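Local coordinates for protein 2-oxo-1,2-dihydroquinoline 8-monooxygenase, oxygenase component (Pseudomonas putida, PDB 1Z02) that probably hydroxylates 2-oxo-1,2-dihydroquinoline at its 8-position as the oxygenase component of a Rieske-type monooxygenase, using a [2Fe-2S] cluster and a separate iron ion, at residues A[83-88]-A[132-137]; A[88-93]-A[437-442]; A[108-113]-A[120-125]; A[138-143]-A[151-156]. All coordinates share one frame; numbering follows the deposited sequence.

How the contacts relate
Contacts 1 and 3 lie on the [2Fe-2S] cluster, their centres about 10 Å apart, and together supply both histidine ligands of FE1, His86 from 83-88 and His108 from 108-113. The two ligating atoms, His86 ND1 and His108 ND1, are 3.3 Å apart. Contact 2 shares Gly88 with contact 1 and carries the cluster loop on to the C-terminal tail, its centre about 16 Å from that of contact 1; a probable hydrogen bond, Cys84 N to Val89 O at 2.8 Å, closes the shared loop. Contact 4 lies away from the cluster, yet Thr137 OG1 of contact 1 reaches Asp155 OD2 of contact 4 at 2.8 Å. Contacts 1, 2 and 3 also touch the second subunit.

Contact 1: residues A[83-88]-A[132-137]; sequences QCLHRG and GTTGVT. With FES (Fe2/s2 (inorganic) cluster), chain H.
In the first cluster-binding loop of the Rieske domain, Leu85 stands between two ligands of the [2Fe-2S] centre, in the Cys-X-His part of the motif, and packs outward on Thr134 and Val136 of 132-137. Its two methyl branches divide the work. Leu85 and Thr134 meet tip to tip, Leu85 CD1 lying 3.4 Å from Thr134 CG2, whereas Leu85 CD2 reaches Val136 CG1 at 3.2 Å; both pairs are tighter than ordinary van der Waals contact. Leu85 CD2 also lies 3.6 Å from Gly135 O, and Val136 CG1 turns as well to the carbonyl of Gln83. Val136 CG1 stands anti to its own carbonyl carbon (chi1 -66°), which sets this methyl against the loop. No hydrogen bond joins the two segments. On the far side of Leu85 the loop grips the cluster: Cys84 SG binds FE2 and His86 ND1 binds FE1, each at 2.4 Å. Cys84 SG also accepts from His86 N at 3.5 Å, while Arg87 CG lies over the centre of the His86 ring. In the second subunit, Gln386 packs on Leu85 and Asp391 takes His86 NE2. Within the chain, Leu85 and Val136 both press on Phe112 of strand 110-113, and Val136 further touches Leu80 of strand 76-81.

Contact 2: residues A[88-93]-A[437-442]; sequences GVRLSE and YKVEQI
Glu93 OE2 is gripped by Arg90 side-on, through NE and NH1, and the same guanidinium also receives Val439 from the C-terminal tail. Arg90 NE reaches Glu93 OE2 at 3.2 Å on the anti side of the carboxylate, while Arg90 NH1, also 3.2 Å from Glu93 OE2, comes from above the carboxylate plane, and both approach from the same face. The oxygen lies near the guanidinium plane, so the salt bridge holds the flat group with one face turned to the tail. Over that face sits Val439 CG1, 3.8 Å from Arg90 NE and displaced toward the rim; this methyl is anti to the backbone N of Val439 (chi1 179°). Val439 CG1 also touches Ser92 OG at 3.6 Å and the aliphatic Glu93 CG at 3.9 Å; the Glu93 and Val439 side chains cross at about a right angle. Ser92 OG has its polar partner in Asp82. With an alanine in place of Arg90, the Glu93 carboxylate would probably lose its charged mate and be freer to turn, and a gap would open beside Val439 CG1. The other oxygen, Glu93 OE1, accepts from a water at 3.0 Å that donates equally to Glu440 O, linking the Glu93 carboxylate to the tail backbone through solvent. Further along, Gln441 CG lies against Ser92 O. The tail is also held by Lys438, in a salt bridge with Glu52, and by Tyr437 on strand 58-63. Packing of a C-terminal tail onto the loop that follows the Cys-X-His ligands thus joins the chain's end to the Rieske domain, on a segment whose Val89 touches the cluster.

Contact 3: residues A[108-113]-A[120-125]; sequences HGFTFD and VTIVAN. With FES (Fe2/s2 (inorganic) cluster), chain H.
Phe110 and Ile122 lie side by side, pointing the same way, with the [2Fe-2S] cluster against the aromatic ring. Phe110 CD1 stands 3.4 Å from S1, and Ile122 CD1 sits over one face of the ring, 3.9 Å from its centroid, in a CH-pi contact. The Phe110 ring also stacks with that of His86, the other histidine ligand of FE1. His108 ND1 binds FE1 at 2.4 Å, and its NE2 reaches Asp218 of the second subunit, consistent with the aspartate bridge between subunits in Rieske oxygenases. An alanine for Phe110 would probably open a gap between S1 and Ile122 and leave His86 without its stacked ring. This hairpin, strands 110-113 and 119-122, belongs to the small antiparallel cluster-binding sheet of the Rieske fold. Thr111 and Thr121 form its hydrogen-bonded pair, Thr111 N to Thr121 O at 2.9 Å. Gly109 O is held from opposite faces of its plane by Thr111 OG1 at 2.8 Å and Val123 N at 3.0 Å. The backbone of Gly109 leaves no room for a CB, with Val123 CB and the preceding carbonyl in the way. Buried His108 O has no partner in the model. A type I turn runs from Ile122 to Asn125.

Contact 4: residues A[138-143]-A[151-156]; sequences TYPVHE and FVREDD
Arg153 reaches back from 151-156 to the carbonyl of Thr138 and grips its O with two nitrogens, side-on. Arg153 NE lies 3.0 Å from Thr138 O, nearly along the C=O axis, and Arg153 NH1 2.8 Å from the same oxygen, above the carbonyl plane. CG of Arg153 takes the crowded position between backbone N and carbonyl carbon (chi1 55°), and the chain then runs extended to NE, alongside Thr138 and pointing the same way. Thr138 OG1 occupies the same kind of position and meets Arg153 NH1 at 2.7 Å, a weak bond at a poor angle. Pro140 CD covers one face of the guanidinium, offset toward the rim, and also packs on Phe151 CB at 3.8 Å. Tyr139 CG is anti to its carbonyl carbon (chi1 -58°), and the ring edge faces the Phe151 and Arg153 carbonyl oxygens, with Tyr139 CE2 3.5 Å from Arg153 O. Its OH donates to a water that in turn gives to Arg153 O at 2.6 Å and to Asp155 OD2. The contact lies at the open end of the hairpin of strands 141-144 and 147-152, where Phe151 N bonds to Pro140 O at 2.8 Å, with Tyr139 on strands 66-73 and 76-81. Asp155 OD2 is also met by Lys81, besides Thr137. Arg153 pairs through NH2 with Asp159, and with the Thr138 carbonyl as well the buried arginine is likely to stay charged, its flat group fixed in rotation by the double grip.

Contact 1: residues A[83-88]-A[132-137]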
# COMPACT_ATOMS: atom_id res chain seq x y z
N GLN A 83 13.37 -18.38 -9.60
CA GLN A 83 12.35 -19.03 -8.77
C GLN A 83 12.66 -20.51 -8.58
O GLN A 83 12.60 -21.29 -9.53
CB GLN A 83 10.96 -18.90 -9.41
CG GLN A 83 9.85 -19.57 -8.61
CD GLN A 83 8.57 -19.73 -9.41
OE1 GLN A 83 8.51 -20.50 -10.37
NE2 GLN A 83 7.53 -19.00 -9.01
N CYS A 84 12.99 -20.89 -7.36
CA CYS A 84 13.30 -22.28 -7.06
C CYS A 84 12.02 -23.09 -7.16
O CYS A 84 10.98 -22.65 -6.66
CB CYS A 84 13.89 -22.40 -5.66
SG CYS A 84 14.36 -24.10 -5.25
N LEU A 85 12.10 -24.27 -7.79
CA LEU A 85 10.96 -25.19 -7.98
C LEU A 85 10.49 -25.77 -6.68
O LEU A 85 9.34 -26.21 -6.58
CB LEU A 85 11.34 -26.41 -8.80
CG LEU A 85 12.25 -26.35 -9.99
CD1 LEU A 85 12.46 -27.73 -10.60
CD2 LEU A 85 11.65 -25.41 -10.94
N HIS A 86 11.38 -25.86 -5.71
CA HIS A 86 11.01 -26.44 -4.45
C HIS A 86 9.94 -25.60 -3.76
O HIS A 86 8.77 -25.97 -3.77
CB HIS A 86 12.21 -26.59 -3.51
CG HIS A 86 11.90 -27.40 -2.29
ND1 HIS A 86 12.56 -27.23 -1.09
CD2 HIS A 86 11.00 -28.39 -2.08
CE1 HIS A 86 12.08 -28.07 -0.20
NE2 HIS A 86 11.12 -28.79 -0.77
N ARG A 87 10.35 -24.48 -3.17
CA ARG A 87 9.41 -23.63 -2.47
C ARG A 87 9.38 -22.15 -2.88
O ARG A 87 9.09 -21.28 -2.07
CB ARG A 87 9.62 -23.78 -0.96
CG ARG A 87 9.52 -25.25 -0.54
CD ARG A 87 9.35 -25.43 0.95
NE ARG A 87 8.08 -24.88 1.41
CZ ARG A 87 7.55 -25.13 2.60
NH1 ARG A 87 6.40 -24.58 2.93
NH2 ARG A 87 8.17 -25.94 3.45
N GLY A 88 9.69 -21.90 -4.15
CA GLY A 88 9.60 -20.57 -4.73
C GLY A 88 10.49 -19.41 -4.32
O GLY A 88 10.17 -18.25 -4.60
N GLY A 132 16.45 -34.47 -11.96
CA GLY A 132 16.46 -34.78 -13.38
C GLY A 132 15.11 -34.84 -14.07
O GLY A 132 15.05 -34.84 -15.30
N THR A 133 14.02 -34.88 -13.29
CA THR A 133 12.68 -34.97 -13.87
C THR A 133 12.06 -33.61 -14.21
O THR A 133 10.96 -33.55 -14.75
CB THR A 133 11.70 -35.74 -12.95
OG1 THR A 133 11.34 -34.92 -11.83
CG2 THR A 133 12.35 -37.01 -12.44
N THR A 134 12.78 -32.53 -13.90
CA THR A 134 12.29 -31.19 -14.19
C THR A 134 13.43 -30.17 -14.06
O THR A 134 14.59 -30.52 -13.86
CB THR A 134 11.12 -30.81 -13.24
OG1 THR A 134 10.60 -29.52 -13.60
CG2 THR A 134 11.58 -30.79 -11.79
N GLY A 135 13.08 -28.89 -14.20
CA GLY A 135 14.07 -27.84 -14.09
C GLY A 135 13.40 -26.49 -14.24
O GLY A 135 12.17 -26.40 -14.34
N VAL A 136 14.19 -25.42 -14.23
CA VAL A 136 13.65 -24.07 -14.38
C VAL A 136 13.83 -23.58 -15.81
O VAL A 136 14.68 -24.08 -16.55
CB VAL A 136 14.31 -23.07 -13.42
CG1 VAL A 136 13.97 -23.42 -11.98
CG2 VAL A 136 15.82 -23.07 -13.61
N THR A 137 13.03 -22.59 -16.19
CA THR A 137 13.10 -22.03 -17.53
C THR A 137 14.44 -21.35 -17.81
O THR A 137 15.04 -20.74 -16.91
CB THR A 137 11.97 -20.99 -17.75
OG1 THR A 137 10.71 -21.57 -17.39
CG2 THR A 137 11.92 -20.54 -19.21
FE1 FES H . 14.11 -25.44 -1.01
FE2 FES H . 14.90 -23.76 -2.89
S1 FES H . 15.83 -25.64 -2.33
S2 FES H . 13.20 -23.44 -1.53

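Contact 2: residues A[88-93]-A[437-442]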
# COMPACT_ATOMS: atom_id res chain seq x y z
N GLY A 88 9.69 -21.90 -4.15
CA GLY A 88 9.60 -20.57 -4.73
C GLY A 88 10.49 -19.41 -4.32
O GLY A 88 10.17 -18.25 -4.60
N VAL A 89 11.58 -19.73 -3.65
CA VAL A 89 12.54 -18.73 -3.22
C VAL A 89 13.27 -18.18 -4.43
O VAL A 89 13.52 -18.90 -5.41
CB VAL A 89 13.58 -19.36 -2.26
CG1 VAL A 89 14.73 -18.42 -2.04
CG2 VAL A 89 12.92 -19.70 -0.94
N ARG A 90 13.61 -16.90 -4.36
CA ARG A 90 14.35 -16.22 -5.42
C ARG A 90 15.83 -16.60 -5.24
O ARG A 90 16.44 -16.27 -4.21
CB ARG A 90 14.17 -14.70 -5.27
CG ARG A 90 13.77 -14.01 -6.55
CD ARG A 90 12.98 -12.73 -6.37
NE ARG A 90 13.16 -12.06 -5.08
CZ ARG A 90 12.61 -10.89 -4.78
NH1 ARG A 90 12.80 -10.33 -3.59
NH2 ARG A 90 11.87 -10.26 -5.69
N LEU A 91 16.39 -17.30 -6.21
CA LEU A 91 17.77 -17.75 -6.15
C LEU A 91 18.78 -16.61 -6.00
O LEU A 91 19.79 -16.76 -5.32
CB LEU A 91 18.13 -18.56 -7.40
CG LEU A 91 17.19 -19.72 -7.76
CD1 LEU A 91 17.61 -20.29 -9.11
CD2 LEU A 91 17.24 -20.80 -6.69
N SER A 92 18.49 -15.48 -6.64
CA SER A 92 19.36 -14.31 -6.62
C SER A 92 19.49 -13.58 -5.29
O SER A 92 20.39 -12.77 -5.14
CB SER A 92 18.89 -13.30 -7.68
OG SER A 92 17.65 -12.71 -7.30
N GLU A 93 18.62 -13.86 -4.33
CA GLU A 93 18.70 -13.13 -3.06
C GLU A 93 19.97 -13.41 -2.28
O GLU A 93 20.45 -12.57 -1.53
CB GLU A 93 17.47 -13.44 -2.21
CG GLU A 93 16.25 -12.66 -2.67
CD GLU A 93 15.12 -12.67 -1.68
OE1 GLU A 93 15.39 -12.48 -0.48
OE2 GLU A 93 13.97 -12.86 -2.09
N TYR A 437 13.74 -2.60 -9.44
CA TYR A 437 14.03 -3.53 -10.53
C TYR A 437 15.04 -4.61 -10.15
O TYR A 437 14.77 -5.80 -10.26
CB TYR A 437 14.53 -2.72 -11.73
CG TYR A 437 15.02 -3.53 -12.90
CD1 TYR A 437 14.16 -4.38 -13.60
CD2 TYR A 437 16.35 -3.44 -13.32
CE1 TYR A 437 14.63 -5.11 -14.70
CE2 TYR A 437 16.81 -4.15 -14.40
CZ TYR A 437 15.95 -4.99 -15.09
OH TYR A 437 16.42 -5.67 -16.19
N LYS A 438 16.22 -4.17 -9.69
CA LYS A 438 17.27 -5.11 -9.28
C LYS A 438 16.97 -5.70 -7.90
O LYS A 438 16.77 -4.96 -6.93
CB LYS A 438 18.62 -4.39 -9.28
CG LYS A 438 19.02 -3.89 -10.67
CD LYS A 438 20.25 -2.98 -10.65
CE LYS A 438 21.54 -3.76 -10.52
NZ LYS A 438 22.72 -2.86 -10.68
N VAL A 439 16.94 -7.02 -7.82
CA VAL A 439 16.66 -7.70 -6.56
C VAL A 439 17.76 -7.43 -5.54
O VAL A 439 18.95 -7.58 -5.83
CB VAL A 439 16.52 -9.22 -6.77
CG1 VAL A 439 16.26 -9.91 -5.44
CG2 VAL A 439 15.39 -9.51 -7.73
N GLU A 440 17.35 -7.02 -4.34
CA GLU A 440 18.27 -6.71 -3.25
C GLU A 440 18.80 -8.02 -2.69
O GLU A 440 18.03 -8.97 -2.46
CB GLU A 440 17.54 -5.93 -2.16
CG GLU A 440 18.46 -5.02 -1.35
CD GLU A 440 17.74 -4.36 -0.19
OE1 GLU A 440 18.30 -3.42 0.41
OE2 GLU A 440 16.61 -4.78 0.12
N GLN A 441 20.10 -8.08 -2.44
CA GLN A 441 20.70 -9.30 -1.93
C GLN A 441 20.90 -9.45 -0.43
O GLN A 441 20.95 -8.48 0.32
CB GLN A 441 22.00 -9.58 -2.68
CG GLN A 441 21.77 -9.72 -4.18
CD GLN A 441 23.00 -10.16 -4.94
OE1 GLN A 441 22.98 -10.24 -6.17
NE2 GLN A 441 24.07 -10.46 -4.22
N ILE A 442 20.98 -10.72 -0.06
CA ILE A 442 21.15 -11.32 1.26
C ILE A 442 19.92 -11.32 2.13
O ILE A 442 20.01 -11.70 3.31
CB ILE A 442 22.24 -10.70 2.13
CG1 ILE A 442 21.70 -9.47 2.76
CG2 ILE A 442 23.44 -10.44 1.40
CD1 ILE A 442 22.62 -8.92 3.75
O HOH W 1 16.74 -9.91 0.06

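Contact 3: residues A[108-113]-A[120-125]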
# COMPACT_ATOMS: atom_id res chain seq x y z
N HIS A 108 17.44 -25.00 0.49
CA HIS A 108 17.71 -26.42 0.66
C HIS A 108 18.69 -26.99 -0.36
O HIS A 108 18.96 -28.19 -0.37
CB HIS A 108 16.41 -27.23 0.58
CG HIS A 108 15.39 -26.82 1.60
ND1 HIS A 108 14.37 -25.93 1.32
CD2 HIS A 108 15.23 -27.18 2.89
CE1 HIS A 108 13.64 -25.76 2.40
NE2 HIS A 108 14.13 -26.50 3.37
N GLY A 109 19.20 -26.15 -1.25
CA GLY A 109 20.17 -26.62 -2.21
C GLY A 109 19.74 -27.21 -3.54
O GLY A 109 20.54 -27.90 -4.18
N PHE A 110 18.49 -26.97 -3.94
CA PHE A 110 18.04 -27.45 -5.24
C PHE A 110 19.05 -26.80 -6.18
O PHE A 110 19.30 -25.60 -6.09
CB PHE A 110 16.62 -26.96 -5.55
CG PHE A 110 15.54 -27.96 -5.20
CD1 PHE A 110 15.51 -28.58 -3.95
CD2 PHE A 110 14.54 -28.27 -6.13
CE1 PHE A 110 14.49 -29.49 -3.63
CE2 PHE A 110 13.52 -29.17 -5.83
CZ PHE A 110 13.49 -29.79 -4.57
N THR A 111 19.65 -27.59 -7.06
CA THR A 111 20.67 -27.06 -7.96
C THR A 111 20.30 -27.20 -9.43
O THR A 111 19.84 -28.26 -9.87
CB THR A 111 22.02 -27.76 -7.69
OG1 THR A 111 22.33 -27.65 -6.29
CG2 THR A 111 23.11 -27.10 -8.49
N PHE A 112 20.52 -26.13 -10.18
CA PHE A 112 20.16 -26.13 -11.59
C PHE A 112 21.32 -25.88 -12.54
O PHE A 112 22.26 -25.14 -12.22
CB PHE A 112 19.05 -25.10 -11.85
CG PHE A 112 17.93 -25.18 -10.86
CD1 PHE A 112 17.96 -24.44 -9.69
CD2 PHE A 112 16.87 -26.05 -11.08
CE1 PHE A 112 16.95 -24.56 -8.74
CE2 PHE A 112 15.85 -26.17 -10.13
CZ PHE A 112 15.89 -25.43 -8.96
N ASP A 113 21.25 -26.51 -13.71
CA ASP A 113 22.27 -26.36 -14.73
C ASP A 113 22.07 -25.03 -15.44
O ASP A 113 20.98 -24.74 -15.92
CB ASP A 113 22.17 -27.51 -15.73
CG ASP A 113 23.27 -27.47 -16.75
OD1 ASP A 113 24.42 -27.39 -16.38
OD2 ASP A 113 23.03 -27.51 -17.94
N VAL A 120 19.81 -30.68 -11.56
CA VAL A 120 20.88 -31.68 -11.60
C VAL A 120 21.15 -32.39 -10.28
O VAL A 120 21.76 -33.45 -10.26
CB VAL A 120 22.19 -31.05 -12.10
CG1 VAL A 120 21.99 -30.48 -13.50
CG2 VAL A 120 22.65 -29.97 -11.15
N THR A 121 20.68 -31.82 -9.18
CA THR A 121 20.87 -32.44 -7.87
C THR A 121 20.25 -31.56 -6.80
O THR A 121 19.79 -30.46 -7.08
CB THR A 121 22.38 -32.62 -7.56
OG1 THR A 121 22.54 -33.45 -6.40
CG2 THR A 121 23.03 -31.27 -7.32
N ILE A 122 20.23 -32.07 -5.57
CA ILE A 122 19.72 -31.33 -4.41
C ILE A 122 20.78 -31.54 -3.33
O ILE A 122 20.97 -32.66 -2.85
CB ILE A 122 18.36 -31.87 -3.91
CG1 ILE A 122 17.30 -31.75 -5.01
CG2 ILE A 122 17.89 -31.07 -2.69
CD1 ILE A 122 16.03 -32.47 -4.69
N VAL A 123 21.47 -30.48 -2.94
CA VAL A 123 22.52 -30.60 -1.93
C VAL A 123 22.11 -31.46 -0.74
O VAL A 123 22.86 -32.32 -0.29
CB VAL A 123 22.97 -29.21 -1.42
CG1 VAL A 123 23.99 -29.37 -0.31
CG2 VAL A 123 23.59 -28.40 -2.56
N ALA A 124 20.91 -31.25 -0.23
CA ALA A 124 20.44 -32.01 0.93
C ALA A 124 19.84 -33.38 0.63
O ALA A 124 19.45 -34.09 1.56
CB ALA A 124 19.44 -31.16 1.71
N ASN A 125 19.77 -33.75 -0.64
CA ASN A 125 19.16 -35.03 -1.03
C ASN A 125 19.61 -35.41 -2.44
O ASN A 125 18.82 -35.35 -3.39
CB ASN A 125 17.64 -34.86 -1.00
CG ASN A 125 16.89 -36.16 -0.84
OD1 ASN A 125 17.45 -37.25 -0.94
ND2 ASN A 125 15.58 -36.05 -0.59
FE1 FES H . 14.11 -25.44 -1.01
FE2 FES H . 14.90 -23.76 -2.89
S1 FES H . 15.83 -25.64 -2.33
S2 FES H . 13.20 -23.44 -1.53

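Contact 4: residues A[138-143]-A[151-156]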
# COMPACT_ATOMS: atom_id res chain seq x y z
N THR A 138 14.92 -21.46 -19.04
CA THR A 138 16.16 -20.80 -19.44
C THR A 138 15.79 -19.65 -20.37
O THR A 138 14.81 -19.73 -21.10
CB THR A 138 17.11 -21.73 -20.24
OG1 THR A 138 16.49 -22.12 -21.47
CG2 THR A 138 17.46 -22.97 -19.43
N TYR A 139 16.57 -18.58 -20.33
CA TYR A 139 16.32 -17.44 -21.20
C TYR A 139 17.56 -17.14 -22.03
O TYR A 139 18.64 -16.87 -21.49
CB TYR A 139 15.92 -16.22 -20.37
CG TYR A 139 14.70 -16.48 -19.52
CD1 TYR A 139 14.83 -16.86 -18.19
CD2 TYR A 139 13.43 -16.45 -20.07
CE1 TYR A 139 13.72 -17.20 -17.43
CE2 TYR A 139 12.31 -16.79 -19.33
CZ TYR A 139 12.46 -17.17 -18.01
OH TYR A 139 11.36 -17.51 -17.27
N PRO A 140 17.43 -17.18 -23.37
CA PRO A 140 18.56 -16.91 -24.25
C PRO A 140 19.19 -15.56 -23.97
O PRO A 140 18.48 -14.57 -23.80
CB PRO A 140 17.94 -16.97 -25.64
CG PRO A 140 16.83 -17.94 -25.49
CD PRO A 140 16.23 -17.55 -24.15
N VAL A 141 20.51 -15.51 -23.93
CA VAL A 141 21.22 -14.27 -23.69
C VAL A 141 22.09 -13.90 -24.87
O VAL A 141 22.73 -14.75 -25.49
CB VAL A 141 22.15 -14.39 -22.45
CG1 VAL A 141 22.97 -13.12 -22.29
CG2 VAL A 141 21.31 -14.64 -21.20
N HIS A 142 22.12 -12.60 -25.16
CA HIS A 142 22.94 -12.08 -26.23
C HIS A 142 23.60 -10.80 -25.73
O HIS A 142 22.96 -9.74 -25.68
CB HIS A 142 22.11 -11.81 -27.48
CG HIS A 142 22.93 -11.39 -28.66
ND1 HIS A 142 22.54 -11.59 -29.96
CD2 HIS A 142 24.13 -10.77 -28.74
CE1 HIS A 142 23.45 -11.12 -30.78
NE2 HIS A 142 24.43 -10.61 -30.07
N GLU A 143 24.87 -10.90 -25.36
CA GLU A 143 25.63 -9.76 -24.85
C GLU A 143 26.46 -9.16 -25.99
O GLU A 143 27.13 -9.89 -26.73
CB GLU A 143 26.54 -10.21 -23.71
CG GLU A 143 27.32 -9.08 -23.04
CD GLU A 143 28.15 -9.57 -21.89
OE1 GLU A 143 28.63 -8.73 -21.09
OE2 GLU A 143 28.33 -10.79 -21.78
N PHE A 151 16.21 -12.85 -23.85
CA PHE A 151 14.98 -13.15 -24.57
C PHE A 151 13.98 -13.66 -23.53
O PHE A 151 14.01 -14.84 -23.16
CB PHE A 151 15.22 -14.23 -25.63
CG PHE A 151 14.03 -14.48 -26.52
CD1 PHE A 151 13.63 -13.53 -27.45
CD2 PHE A 151 13.29 -15.65 -26.40
CE1 PHE A 151 12.51 -13.74 -28.25
CE2 PHE A 151 12.17 -15.88 -27.20
CZ PHE A 151 11.78 -14.92 -28.13
N VAL A 152 13.11 -12.77 -23.07
CA VAL A 152 12.11 -13.11 -22.07
C VAL A 152 10.96 -13.84 -22.76
O VAL A 152 10.20 -13.25 -23.53
CB VAL A 152 11.58 -11.85 -21.36
CG1 VAL A 152 10.70 -12.24 -20.16
CG2 VAL A 152 12.76 -11.00 -20.91
N ARG A 153 10.83 -15.13 -22.47
CA ARG A 153 9.81 -15.96 -23.11
C ARG A 153 8.94 -16.74 -22.14
O ARG A 153 9.26 -16.89 -20.96
CB ARG A 153 10.49 -16.94 -24.06
CG ARG A 153 11.55 -17.79 -23.36
CD ARG A 153 12.02 -18.95 -24.20
NE ARG A 153 13.09 -19.70 -23.53
CZ ARG A 153 13.72 -20.74 -24.07
NH1 ARG A 153 14.68 -21.36 -23.39
NH2 ARG A 153 13.38 -21.16 -25.28
N GLU A 154 7.83 -17.26 -22.66
CA GLU A 154 6.92 -18.08 -21.87
C GLU A 154 7.63 -19.42 -21.68
O GLU A 154 8.48 -19.79 -22.50
CB GLU A 154 5.60 -18.32 -22.61
CG GLU A 154 4.96 -17.08 -23.19
CD GLU A 154 3.73 -17.41 -24.01
OE1 GLU A 154 2.64 -17.60 -23.43
OE2 GLU A 154 3.86 -17.52 -25.25
N ASP A 155 7.26 -20.15 -20.64
CA ASP A 155 7.87 -21.44 -20.33
C ASP A 155 7.88 -22.42 -21.49
O ASP A 155 8.82 -23.22 -21.63
CB ASP A 155 7.14 -22.09 -19.15
CG ASP A 155 7.34 -21.34 -17.85
OD1 ASP A 155 6.66 -21.67 -16.87
OD2 ASP A 155 8.19 -20.43 -17.80
N ASP A 156 6.85 -22.37 -22.33
CA ASP A 156 6.75 -23.31 -23.45
C ASP A 156 7.22 -22.84 -24.83
O ASP A 156 7.03 -23.54 -25.82
CB ASP A 156 5.31 -23.83 -23.56
CG ASP A 156 4.30 -22.72 -23.79
OD1 ASP A 156 3.08 -23.03 -23.87
OD2 ASP A 156 4.70 -21.54 -23.89
O HOH W 2 8.84 -17.79 -18.59